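Local atomic coordinates of Card1 endonuclease domain-containing protein (PDB entry 1XMX), a protein that is of unknown function but carries a Card1-like endonuclease domain of the PDDEXK clan and may bind nucleic acid. Residues Ala337-Leu341 and Gly359-Ile363; Phe59-Pro63 and Ala74-Leu78. One frame throughout, in Å; residues are numbered along the deposited sequence.

Interaction 1 (Ala337-Leu341 and Gly359-Ile363); sequences ARAML and GLALI
M340 and A361 pair on one face of the sheet, M340 CE 3.9 Å from A361 CB. M340 is t, t as far as SD, 3.8 Å from I363 CD1; chi3 is m and bends CE. On the face of A339 and L341, L341 CB meets L362 CD2 at 3.8 Å and A339 CB meets L360 CD2 at 3.7 Å. L341 is t, p; L360 and L362 are m, t. Helix 371-380 covers the M340 face, helix 321-333 the other. Strands 338-341 and 361-363 have extended beta phi/psi and run parallel at 27°, axes 4.6 Å apart. Helix 349-358 links them in a beta-alpha-beta unit of the Card1-like, PDDEXK-clan domain. M340 sits by A361 (CA-CA 4.4 Å) and L341 by L362 (5.0 Å). Three hydrogen bonds join them: A361 N-A339 O (3.0 Å), L341 N-A361 O (2.9 Å) and I363 N-L341 O (3.0 Å). G359, at positive phi, ends helix 349-358 in a Schellman motif. A water accepts from A339 N (3.0 Å) and donates to G359 O (2.5 Å).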
ATOM      1  N   ALA A 337      -1.721   6.292   5.180  1.00 17.48           N
ATOM      2  CA  ALA A 337      -2.161   5.111   4.407  1.00 15.82           C
ATOM      3  C   ALA A 337      -3.699   5.030   4.255  1.00 15.28           C
ATOM      4  O   ALA A 337      -4.487   5.537   5.080  1.00 14.67           O
ATOM      5  CB  ALA A 337      -1.565   3.819   4.925  1.00 15.01           C
ATOM      6  N   ARG A 338      -4.128   4.458   3.144  1.00 17.16           N
ATOM      7  CA  ARG A 338      -5.569   4.353   2.847  1.00 17.98           C
ATOM      8  C   ARG A 338      -5.935   2.921   2.487  1.00 16.48           C
ATOM      9  O   ARG A 338      -5.130   2.194   1.933  1.00 15.60           O
ATOM     10  CB  ARG A 338      -5.942   5.286   1.713  1.00 19.48           C
ATOM     11  CG  ARG A 338      -6.204   6.654   2.295  1.00 25.55           C
ATOM     12  CD  ARG A 338      -6.069   7.881   1.403  1.00 26.56           C
ATOM     13  NE  ARG A 338      -6.285   7.694  -0.024  1.00 28.29           N
ATOM     14  CZ  ARG A 338      -7.428   7.879  -0.697  1.00 25.82           C
ATOM     15  NH1 ARG A 338      -8.587   8.215  -0.110  1.00 25.17           N
ATOM     16  NH2 ARG A 338      -7.385   7.682  -1.980  1.00 21.37           N
ATOM     17  N   ALA A 339      -7.156   2.526   2.804  1.00 15.99           N
ATOM     18  CA  ALA A 339      -7.589   1.173   2.488  1.00 16.36           C
ATOM     19  C   ALA A 339      -9.036   1.096   1.995  1.00 16.72           C
ATOM     20  O   ALA A 339      -9.927   1.835   2.409  1.00 17.51           O
ATOM     21  CB  ALA A 339      -7.337   0.191   3.702  1.00 14.47           C
ATOM     22  N   MET A 340      -9.242   0.127   1.123  1.00 17.74           N
ATOM     23  CA  MET A 340     -10.519  -0.095   0.495  1.00 15.39           C
ATOM     24  C   MET A 340     -10.926  -1.589   0.630  1.00 15.67           C
ATOM     25  O   MET A 340     -10.080  -2.483   0.566  1.00 14.94           O
ATOM     26  CB  MET A 340     -10.319   0.212  -0.975  1.00 14.71           C
ATOM     27  CG  MET A 340     -11.454  -0.297  -1.810  1.00 14.71           C
ATOM     28  SD  MET A 340     -11.408   0.207  -3.518  1.00 12.29           S
ATOM     29  CE  MET A 340     -11.981   1.953  -3.390  1.00  9.07           C
ATOM     30  N   LEU A 341     -12.215  -1.856   0.785  1.00 16.57           N
ATOM     31  CA  LEU A 341     -12.694  -3.254   0.634  1.00 16.48           C
ATOM     32  C   LEU A 341     -13.528  -3.349  -0.632  1.00 15.52           C
ATOM     33  O   LEU A 341     -14.492  -2.608  -0.796  1.00 13.57           O
ATOM     34  CB  LEU A 341     -13.485  -3.701   1.869  1.00 16.20           C
ATOM     35  CG  LEU A 341     -14.263  -5.008   1.826  1.00 17.44           C
ATOM     36  CD1 LEU A 341     -13.318  -6.184   1.603  1.00 18.04           C
ATOM     37  CD2 LEU A 341     -15.050  -5.168   3.160  1.00 18.81           C
ATOM     38  N   GLY A 359     -13.162   5.089   8.284  1.00 21.53           N
ATOM     39  CA  GLY A 359     -12.478   5.732   7.145  1.00 19.21           C
ATOM     40  C   GLY A 359     -12.017   4.754   6.059  1.00 21.63           C
ATOM     41  O   GLY A 359     -10.998   4.990   5.399  1.00 23.83           O
ATOM     42  N   LEU A 360     -12.758   3.651   5.851  1.00 21.27           N
ATOM     43  CA  LEU A 360     -12.378   2.625   4.841  1.00 20.32           C
ATOM     44  C   LEU A 360     -13.286   2.870   3.658  1.00 19.07           C
ATOM     45  O   LEU A 360     -14.487   3.132   3.818  1.00 19.45           O
ATOM     46  CB  LEU A 360     -12.576   1.161   5.375  1.00 19.56           C
ATOM     47  CG  LEU A 360     -11.613   0.783   6.511  1.00 21.22           C
ATOM     48  CD1 LEU A 360     -12.028  -0.550   7.270  1.00 21.65           C
ATOM     49  CD2 LEU A 360     -10.239   0.634   5.959  1.00 20.06           C
ATOM     50  N   ALA A 361     -12.734   2.804   2.456  1.00 19.20           N
ATOM     51  CA  ALA A 361     -13.573   2.988   1.273  1.00 16.49           C
ATOM     52  C   ALA A 361     -14.233   1.631   0.946  1.00 18.29           C
ATOM     53  O   ALA A 361     -13.696   0.569   1.289  1.00 16.07           O
ATOM     54  CB  ALA A 361     -12.671   3.480   0.088  1.00 17.48           C
ATOM     55  N   LEU A 362     -15.362   1.656   0.250  1.00 20.56           N
ATOM     56  CA  LEU A 362     -16.022   0.407  -0.159  1.00 24.30           C
ATOM     57  C   LEU A 362     -16.372   0.422  -1.649  1.00 23.71           C
ATOM     58  O   LEU A 362     -16.823   1.443  -2.181  1.00 22.11           O
ATOM     59  CB  LEU A 362     -17.340   0.181   0.629  1.00 23.82           C
ATOM     60  CG  LEU A 362     -17.248  -0.134   2.113  1.00 25.64           C
ATOM     61  CD1 LEU A 362     -18.615  -0.406   2.671  1.00 26.98           C
ATOM     62  CD2 LEU A 362     -16.334  -1.298   2.392  1.00 24.83           C
ATOM     63  N   ILE A 363     -16.215  -0.725  -2.289  1.00 22.68           N
ATOM     64  CA  ILE A 363     -16.899  -0.953  -3.567  1.00 22.40           C
ATOM     65  C   ILE A 363     -17.709  -2.278  -3.492  1.00 22.11           C
ATOM     66  O   ILE A 363     -17.140  -3.377  -3.394  1.00 22.88           O
ATOM     67  CB  ILE A 363     -15.941  -0.970  -4.774  1.00 21.23           C
ATOM     68  CG1 ILE A 363     -15.249   0.400  -4.959  1.00 21.49           C
ATOM     69  CG2 ILE A 363     -16.696  -1.288  -6.058  1.00 20.76           C
ATOM     70  CD1 ILE A 363     -14.178   0.368  -6.125  1.00 19.41           C
TER
HETATM   71  O   HOH W   1      -8.712   4.470   4.488  1.00 18.15           O

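Interaction 2 (Phe59-Pro63 and Ala74-Leu78)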
ATOM      1  N   PHE A  59      23.113   8.679  12.185  1.00 19.00           N
ATOM      2  CA  PHE A  59      22.179   8.755  13.255  1.00 20.36           C
ATOM      3  C   PHE A  59      22.868   9.571  14.322  1.00 21.47           C
ATOM      4  O   PHE A  59      23.958   9.240  14.754  1.00 20.70           O
ATOM      5  CB  PHE A  59      21.841   7.342  13.813  1.00 19.49           C
ATOM      6  CG  PHE A  59      20.745   7.348  14.863  1.00 21.02           C
ATOM      7  CD1 PHE A  59      19.597   8.146  14.701  1.00 21.46           C
ATOM      8  CD2 PHE A  59      20.797   6.501  15.964  1.00 21.42           C
ATOM      9  CE1 PHE A  59      18.542   8.121  15.648  1.00 21.80           C
ATOM     10  CE2 PHE A  59      19.752   6.469  16.888  1.00 22.31           C
ATOM     11  CZ  PHE A  59      18.624   7.288  16.745  1.00 20.32           C
ATOM     12  N   PHE A  60      22.230  10.653  14.734  1.00 23.60           N
ATOM     13  CA  PHE A  60      22.759  11.494  15.791  1.00 21.96           C
ATOM     14  C   PHE A  60      21.744  11.416  16.928  1.00 23.27           C
ATOM     15  O   PHE A  60      20.571  11.773  16.766  1.00 21.36           O
ATOM     16  CB  PHE A  60      22.960  12.929  15.299  1.00 22.77           C
ATOM     17  CG  PHE A  60      23.342  13.897  16.402  1.00 24.53           C
ATOM     18  CD1 PHE A  60      22.369  14.596  17.119  1.00 23.12           C
ATOM     19  CD2 PHE A  60      24.677  14.104  16.723  1.00 25.49           C
ATOM     20  CE1 PHE A  60      22.735  15.459  18.154  1.00 22.54           C
ATOM     21  CE2 PHE A  60      25.057  15.014  17.746  1.00 24.91           C
ATOM     22  CZ  PHE A  60      24.064  15.667  18.455  1.00 23.46           C
ATOM     23  N   GLU A  61      22.197  10.935  18.089  1.00 24.91           N
ATOM     24  CA  GLU A  61      21.286  10.641  19.204  1.00 24.92           C
ATOM     25  C   GLU A  61      21.167  11.787  20.149  1.00 24.22           C
ATOM     26  O   GLU A  61      22.176  12.235  20.721  1.00 22.90           O
ATOM     27  CB  GLU A  61      21.780   9.454  20.034  1.00 26.23           C
ATOM     28  CG  GLU A  61      21.001   8.213  19.787  1.00 28.19           C
ATOM     29  CD  GLU A  61      21.492   7.025  20.565  1.00 29.38           C
ATOM     30  OE1 GLU A  61      21.892   7.185  21.769  1.00 29.90           O
ATOM     31  OE2 GLU A  61      21.455   5.921  19.956  1.00 30.11           O
ATOM     32  N   ILE A  62      19.929  12.212  20.377  1.00 22.41           N
ATOM     33  CA  ILE A  62      19.686  13.193  21.400  1.00 21.68           C
ATOM     34  C   ILE A  62      19.284  12.461  22.653  1.00 22.26           C
ATOM     35  O   ILE A  62      18.928  11.301  22.632  1.00 24.44           O
ATOM     36  CB  ILE A  62      18.578  14.193  21.028  1.00 21.71           C
ATOM     37  CG1 ILE A  62      17.448  13.464  20.328  1.00 22.59           C
ATOM     38  CG2 ILE A  62      19.136  15.357  20.077  1.00 21.59           C
ATOM     39  CD1 ILE A  62      16.049  14.106  20.481  1.00 24.52           C
ATOM     40  N   PRO A  63      19.322  13.160  23.769  1.00 23.57           N
ATOM     41  CA  PRO A  63      18.876  12.482  24.950  1.00 22.34           C
ATOM     42  C   PRO A  63      17.371  12.312  24.819  1.00 20.64           C
ATOM     43  O   PRO A  63      16.712  13.010  24.060  1.00 20.20           O
ATOM     44  CB  PRO A  63      19.294  13.440  26.088  1.00 22.17           C
ATOM     45  CG  PRO A  63      19.512  14.779  25.459  1.00 23.28           C
ATOM     46  CD  PRO A  63      19.733  14.566  23.991  1.00 22.78           C
ATOM     47  N   ALA A  74      22.435  19.535  22.454  1.00 22.91           N
ATOM     48  CA  ALA A  74      22.964  18.439  21.650  1.00 22.59           C
ATOM     49  C   ALA A  74      22.961  18.858  20.181  1.00 21.89           C
ATOM     50  O   ALA A  74      23.938  18.685  19.478  1.00 21.62           O
ATOM     51  CB  ALA A  74      22.116  17.115  21.877  1.00 23.88           C
ATOM     52  N   ILE A  75      21.883  19.495  19.743  1.00 21.65           N
ATOM     53  CA  ILE A  75      21.753  19.840  18.333  1.00 21.88           C
ATOM     54  C   ILE A  75      22.663  20.988  17.897  1.00 24.30           C
ATOM     55  O   ILE A  75      23.123  21.036  16.754  1.00 26.01           O
ATOM     56  CB  ILE A  75      20.264  20.091  17.944  1.00 21.64           C
ATOM     57  CG1 ILE A  75      19.452  18.786  18.148  1.00 21.35           C
ATOM     58  CG2 ILE A  75      20.159  20.635  16.479  1.00 18.42           C
ATOM     59  CD1 ILE A  75      17.885  18.947  18.139  1.00 21.66           C
ATOM     60  N   ARG A  76      22.904  21.927  18.795  1.00 24.81           N
ATOM     61  CA  ARG A  76      23.813  23.023  18.497  1.00 26.99           C
ATOM     62  C   ARG A  76      25.254  22.512  18.334  1.00 27.00           C
ATOM     63  O   ARG A  76      25.974  22.989  17.489  1.00 25.81           O
ATOM     64  CB  ARG A  76      23.726  24.073  19.589  1.00 28.23           C
ATOM     65  CG  ARG A  76      24.241  25.396  19.168  1.00 32.12           C
ATOM     66  CD  ARG A  76      23.762  26.476  20.135  1.00 35.16           C
ATOM     67  NE  ARG A  76      22.447  27.036  19.759  1.00 37.61           N
ATOM     68  CZ  ARG A  76      22.244  27.884  18.740  1.00 37.76           C
ATOM     69  NH1 ARG A  76      23.286  28.275  17.971  1.00 37.40           N
ATOM     70  NH2 ARG A  76      21.011  28.363  18.509  1.00 35.52           N
ATOM     71  N   GLU A  77      25.654  21.533  19.142  1.00 27.92           N
ATOM     72  CA  GLU A  77      26.921  20.827  18.935  1.00 30.48           C
ATOM     73  C   GLU A  77      27.024  20.198  17.540  1.00 27.47           C
ATOM     74  O   GLU A  77      28.016  20.336  16.868  1.00 26.03           O
ATOM     75  CB  GLU A  77      27.111  19.735  19.999  1.00 31.43           C
ATOM     76  CG  GLU A  77      27.810  20.240  21.225  1.00 35.21           C
ATOM     77  CD  GLU A  77      28.139  19.138  22.249  1.00 37.29           C
ATOM     78  OE1 GLU A  77      28.700  18.082  21.814  1.00 38.40           O
ATOM     79  OE2 GLU A  77      27.856  19.358  23.486  1.00 39.90           O
ATOM     80  N   LEU A  78      25.994  19.468  17.143  1.00 26.22           N
ATOM     81  CA  LEU A  78      25.887  18.979  15.787  1.00 23.83           C
ATOM     82  C   LEU A  78      25.970  20.124  14.768  1.00 24.27           C
ATOM     83  O   LEU A  78      26.743  20.035  13.795  1.00 24.78           O
ATOM     84  CB  LEU A  78      24.575  18.209  15.591  1.00 23.87           C
ATOM     85  CG  LEU A  78      24.327  17.774  14.139  1.00 23.46           C
ATOM     86  CD1 LEU A  78      25.388  16.743  13.797  1.00 22.97           C
ATOM     87  CD2 LEU A  78      22.915  17.176  13.997  1.00 24.43           C
TER
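Strand 59-61 and helix 74-78 run roughly antiparallel, at 141°, with axes 9.9 Å apart. This is a strand-helix unit at the edge of the Rossmann-like N-terminal domain, whose mixed sheet begins with five parallel strands. The strand segment belongs to 56-61, the outermost strand at one end of that sheet, and the helix segment to helix 68-85, which follows it. No hydrogen bond crosses between the segments. The CA atoms of I62 and A74 are 6.2 Å apart, while those of F60 and L78 are 8.1 Å apart, so the backbones are closer at the I62 end. F60 and I62 alternate with E61 and point toward the helix; the CA-CB bond of E61 points away, and its OE2 is hydrogen-bonded to H37 ND1. I62 CG2 touches both A74 CB and I75 CG1 at 3.9 Å. P63 adds its CD, 4.1 Å from A74 CB. I75 also packs on A104, V107 and F108 of helix 98-110, so the contact joins a wider apolar layer. F60 bridges the wider gap. Its t rotamer sends the ring to the helix, where CE1 is 4.1 Å from A74 CB and CZ approaches A74 O to 3.2 Å. A74 O accepts the helical hydrogen bond from L78 N (3.2 Å). L78 CB lies over one face of the F60 ring in a CH-pi contact, 4.0 Å from the centroid and 17° off the normal.

Interaction 2 lies near the start of the chain and interaction 1 near its end, with no overlap. Their centres are 40 Å apart and their nearest atoms about 23 Å, so they do not touch. They share no sheet, strand or helix. Interaction 2 sits at the outer strand of the N-terminal mixed sheet, 33 Å from the centre of the chain. Interaction 1 is buried, 11 Å from that centre, in a second mixed sheet. One contact fastens a helix to a sheet; the other pairs two strands within a sheet. Interaction 2 belongs to a Rossmann-like N-terminal domain and interaction 1 to the probable nuclease domain, so each lies in a different part of a multidomain protein.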